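Local coordinates for protein chloramphenicol acetyltransferase (Aliivibrio fischeri, PDB 6PXA) that probably transfers an acetyl group from acetyl-CoA to the 3-hydroxyl of chloramphenicol, as in xenobiotic acetyltransferases of the hexapeptide-repeat family, and binds taurocholic acid, at residues B[39-42]-B[43-46]; B[92-95]-B[96-99]. One frame throughout, in Å; residues are numbered along the deposited sequence.

Interaction 1 (B[39-42]-B[43-46]); sequences SKTF and EEQA
Thr41 and Glu44 meet where a loop turns into the short helix 42-46, and their CA atoms lie 5.4 Å apart across the first turn. The backbone winds unevenly here: Glu44 N donates to Thr41 O, a weak bond joins Gln45 N to the same oxygen, and Ala46 N reaches Phe42 O at 3.0 Å, while 43-46 widens into a pi-type turn. Thr41 is the N-cap, and with Glu44 it forms a capping box. Its OG1, set between backbone N and carbonyl carbon (chi1 67°), accepts from Glu44 N at 3.3 Å. In return Glu44 OE1 takes Thr41 N at 3.0 Å in a nearly straight bond (166°), the N-H arriving from above the carboxylate plane. Two N-H groups at the helix start thus gain side-chain acceptors. The extended Glu44 chain crosses Thr41 at about a right angle, and the same OE1 lies 3.2 Å from Lys40 CB. Further along the lysine, CD rests against Gln45 OE1 at 3.3 Å. On the buried flank Phe42 CD1 packs on Ala46 CB at 3.6 Å. Glu43 turns from the cap to the backbone N-H groups of Lys21 and Asn22. The Phe42 ring also meets that of Tyr33 in strand 32-34, and Ala46 pairs through its backbone with Phe85 in strand 84-86, fastening the helix to beta-helix coils before and after it in sequence.

Interaction 2 (B[92-95]-B[96-99]); sequences GHRA and DWIS
Arg94 folds back over Trp97 and takes hold of Asp96 across a type I beta turn, Arg94 to Trp97, in the long loop between strand 84-86 and helix 105-108 of this left-handed beta-helix protein. One backbone hydrogen bond closes the turn, from Trp97 N to Arg94 O at 3.2 Å. The ionic part is a side-on salt bridge: Arg94 NE and NH2 each donate to a separate oxygen of Asp96. The guanidinium and carboxylate planes are only 10° apart, so the two nearly straight bonds hold both flat groups in a common plane and fix the guanidinium rotation. Asp96 CG sits between its own backbone N and carbonyl carbon (chi1 60°), which brings the carboxylate back toward the arginine. Packing on the indole forms the third element. Arg94 CG makes a CH-pi contact 3.9 Å from the centroid of the six-membered ring, and farther out Trp97 NE1 lies over one face of the guanidinium. Bends at chi2 and chi3 let the arginine chain follow the ring. A second subunit joins the loop: its Arg174 binds Ala95 O, OD1 of its Asp127 is hydrogen-bonded to Ser99 OG, and its Trp129 stacks on His93. Gly92, at the start, touches the bound taurocholic acid. Within the salt bridge, Arg94 NE reaches the syn lone pair of Asp96 OD1 at 2.9 Å, and NH2 meets OD2 at 2.8 Å.

Overall arrangement
From the N terminus, the chain passes strands 25-27 and 32-34 before interaction 1 opens helix 42-46, which runs directly into strand 47-48. Interaction 1 closes before interaction 2 begins, so the two follow in series and neither nest nor cross. Between them come helix 57-60 and strands 71-73, 78-80 and 84-86; the loop leaving the last of these carries residues 92-99, whose beta turn spans 94-97. The centres of interaction 1 and interaction 2 are about 30 Å apart and their nearest atoms about 17 Å apart. The first contact ties a helix start to the coils and the N-terminal segment of its own subunit, whereas the second shapes a loop projecting from the coils that meets a neighbouring subunit of the trimer.

Interaction 1 (B[39-42]-B[43-46])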
loop_
_atom_site.group_PDB
_atom_site.type_symbol
_atom_site.label_atom_id
_atom_site.label_comp_id
_atom_site.label_asym_id
_atom_site.label_seq_id
_atom_site.Cartn_x
_atom_site.Cartn_y
_atom_site.Cartn_z
ATOM N N SER B 39 -5.148 4.871 12.994
ATOM C CA SER B 39 -4.836 5.146 14.401
ATOM C C SER B 39 -4.569 6.602 14.751
ATOM O O SER B 39 -4.870 7.016 15.872
ATOM C CB SER B 39 -3.636 4.319 14.871
ATOM O OG SER B 39 -3.923 2.924 14.803
ATOM N N LYS B 40 -4.000 7.381 13.845
ATOM C CA LYS B 40 -3.470 8.683 14.229
ATOM C C LYS B 40 -4.234 9.813 13.546
ATOM O O LYS B 40 -5.015 9.592 12.616
ATOM C CB LYS B 40 -1.975 8.741 13.910
ATOM C CG LYS B 40 -1.101 7.869 14.817
ATOM C CD LYS B 40 0.289 7.694 14.196
ATOM C CE LYS B 40 1.210 6.822 15.042
ATOM N NZ LYS B 40 1.761 7.570 16.204
ATOM N N THR B 41 -4.004 11.044 14.020
ATOM C CA THR B 41 -4.684 12.200 13.452
ATOM C C THR B 41 -4.232 12.461 12.024
ATOM O O THR B 41 -3.158 12.030 11.583
ATOM C CB THR B 41 -4.407 13.481 14.237
ATOM O OG1 THR B 41 -3.021 13.829 14.090
ATOM C CG2 THR B 41 -4.748 13.349 15.720
ATOM N N PHE B 42 -5.059 13.240 11.327
ATOM C CA PHE B 42 -4.770 13.653 9.961
ATOM C C PHE B 42 -3.369 14.262 9.841
ATOM O O PHE B 42 -2.600 13.902 8.941
ATOM C CB PHE B 42 -5.847 14.648 9.520
ATOM C CG PHE B 42 -5.684 15.150 8.114
ATOM C CD1 PHE B 42 -5.986 14.340 7.046
ATOM C CD2 PHE B 42 -5.276 16.452 7.870
ATOM C CE1 PHE B 42 -5.851 14.795 5.747
ATOM C CE2 PHE B 42 -5.143 16.921 6.573
ATOM C CZ PHE B 42 -5.427 16.088 5.509
ATOM N N GLU B 43 -3.009 15.180 10.754
ATOM C CA GLU B 43 -1.719 15.863 10.645
ATOM C C GLU B 43 -0.536 14.997 11.043
ATOM O O GLU B 43 0.597 15.326 10.682
ATOM C CB GLU B 43 -1.691 17.145 11.495
ATOM C CG GLU B 43 -2.488 18.269 10.867
ATOM C CD GLU B 43 -2.223 19.611 11.542
ATOM O OE1 GLU B 43 -2.481 19.744 12.753
ATOM O OE2 GLU B 43 -1.742 20.522 10.848
ATOM N N GLU B 44 -0.741 13.906 11.768
ATOM C CA GLU B 44 0.421 13.107 12.125
ATOM C C GLU B 44 0.599 11.873 11.258
ATOM O O GLU B 44 1.682 11.294 11.277
ATOM C CB GLU B 44 0.381 12.717 13.602
ATOM C CG GLU B 44 -0.781 11.912 14.019
ATOM C CD GLU B 44 -0.971 11.927 15.521
ATOM O OE1 GLU B 44 -1.780 11.125 16.029
ATOM O OE2 GLU B 44 -0.313 12.745 16.196
ATOM N N GLN B 45 -0.388 11.511 10.442
ATOM C CA GLN B 45 -0.406 10.237 9.714
ATOM C C GLN B 45 -0.657 10.409 8.221
ATOM O O GLN B 45 -0.016 9.751 7.405
ATOM C CB GLN B 45 -1.507 9.344 10.345
ATOM C CG GLN B 45 -1.712 7.986 9.693
ATOM C CD GLN B 45 -0.557 7.052 9.948
ATOM O OE1 GLN B 45 0.136 7.175 10.952
ATOM N NE2 GLN B 45 -0.338 6.114 9.036
ATOM N N ALA B 46 -1.575 11.289 7.846
ATOM C CA ALA B 46 -1.963 11.482 6.456
ATOM C C ALA B 46 -1.096 12.500 5.728
ATOM O O ALA B 46 -0.842 12.349 4.526
ATOM C CB ALA B 46 -3.430 11.932 6.393
#

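Interaction 2 (B[92-95]-B[96-99])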
loop_
_atom_site.group_PDB
_atom_site.type_symbol
_atom_site.label_atom_id
_atom_site.label_comp_id
_atom_site.label_asym_id
_atom_site.label_seq_id
_atom_site.Cartn_x
_atom_site.Cartn_y
_atom_site.Cartn_z
ATOM N N GLY B 92 15.163 16.371 -1.409
ATOM C CA GLY B 92 16.595 16.506 -1.615
ATOM C C GLY B 92 17.234 15.522 -2.578
ATOM O O GLY B 92 18.454 15.596 -2.781
ATOM N N HIS B 93 16.458 14.612 -3.177
ATOM C CA HIS B 93 16.970 13.593 -4.092
ATOM C C HIS B 93 16.812 14.088 -5.520
ATOM O O HIS B 93 15.678 14.277 -5.981
ATOM C CB HIS B 93 16.206 12.262 -3.927
ATOM C CG HIS B 93 16.220 11.723 -2.532
ATOM N ND1 HIS B 93 17.283 11.011 -2.022
ATOM C CD2 HIS B 93 15.301 11.792 -1.541
ATOM C CE1 HIS B 93 17.021 10.672 -0.770
ATOM N NE2 HIS B 93 15.827 11.137 -0.455
ATOM N N ARG B 94 17.934 14.273 -6.244
ATOM C CA ARG B 94 17.886 14.816 -7.602
ATOM C C ARG B 94 18.168 13.684 -8.573
ATOM O O ARG B 94 19.318 13.236 -8.689
ATOM C CB ARG B 94 18.888 15.965 -7.814
ATOM C CG ARG B 94 18.623 17.181 -6.979
ATOM C CD ARG B 94 17.863 18.340 -7.677
ATOM N NE ARG B 94 18.242 18.666 -9.057
ATOM C CZ ARG B 94 18.528 19.887 -9.506
ATOM N NH1 ARG B 94 18.537 20.940 -8.682
ATOM N NH2 ARG B 94 18.817 20.054 -10.793
ATOM N N ALA B 95 17.117 13.225 -9.270
ATOM C CA ALA B 95 17.303 12.207 -10.291
ATOM C C ALA B 95 18.217 12.686 -11.406
ATOM O O ALA B 95 18.872 11.858 -12.046
ATOM C CB ALA B 95 15.947 11.769 -10.864
ATOM N N ASP B 96 18.306 14.007 -11.637
ATOM C CA ASP B 96 19.123 14.540 -12.717
ATOM C C ASP B 96 20.552 14.855 -12.286
ATOM O O ASP B 96 21.370 15.184 -13.142
ATOM C CB ASP B 96 18.475 15.794 -13.319
ATOM C CG ASP B 96 18.286 16.903 -12.308
ATOM O OD1 ASP B 96 18.075 16.627 -11.117
ATOM O OD2 ASP B 96 18.330 18.072 -12.706
ATOM N N TRP B 97 20.884 14.729 -11.003
ATOM C CA TRP B 97 22.281 14.776 -10.576
ATOM C C TRP B 97 22.886 13.368 -10.613
ATOM O O TRP B 97 22.173 12.363 -10.683
ATOM C CB TRP B 97 22.412 15.357 -9.164
ATOM C CG TRP B 97 22.182 16.868 -9.103
ATOM C CD1 TRP B 97 21.870 17.690 -10.123
ATOM C CD2 TRP B 97 22.246 17.677 -7.929
ATOM N NE1 TRP B 97 21.766 19.007 -9.662
ATOM C CE2 TRP B 97 21.971 19.000 -8.304
ATOM C CE3 TRP B 97 22.506 17.394 -6.583
ATOM C CZ2 TRP B 97 21.951 20.038 -7.383
ATOM C CZ3 TRP B 97 22.488 18.414 -5.679
ATOM C CH2 TRP B 97 22.223 19.720 -6.069
ATOM N N ILE B 98 24.220 13.299 -10.568
ATOM C CA ILE B 98 24.870 11.996 -10.710
ATOM C C ILE B 98 24.361 11.016 -9.652
ATOM O O ILE B 98 24.082 9.839 -9.947
ATOM C CB ILE B 98 26.406 12.153 -10.676
ATOM C CG1 ILE B 98 26.872 12.928 -11.913
ATOM C CG2 ILE B 98 27.062 10.769 -10.614
ATOM C CD1 ILE B 98 28.342 13.323 -11.914
ATOM N N SER B 99 24.224 11.474 -8.407
ATOM C CA SER B 99 23.732 10.623 -7.333
ATOM C C SER B 99 22.436 11.207 -6.781
ATOM O O SER B 99 22.228 12.426 -6.820
ATOM C CB SER B 99 24.776 10.489 -6.217
ATOM O OG SER B 99 24.276 9.710 -5.152
#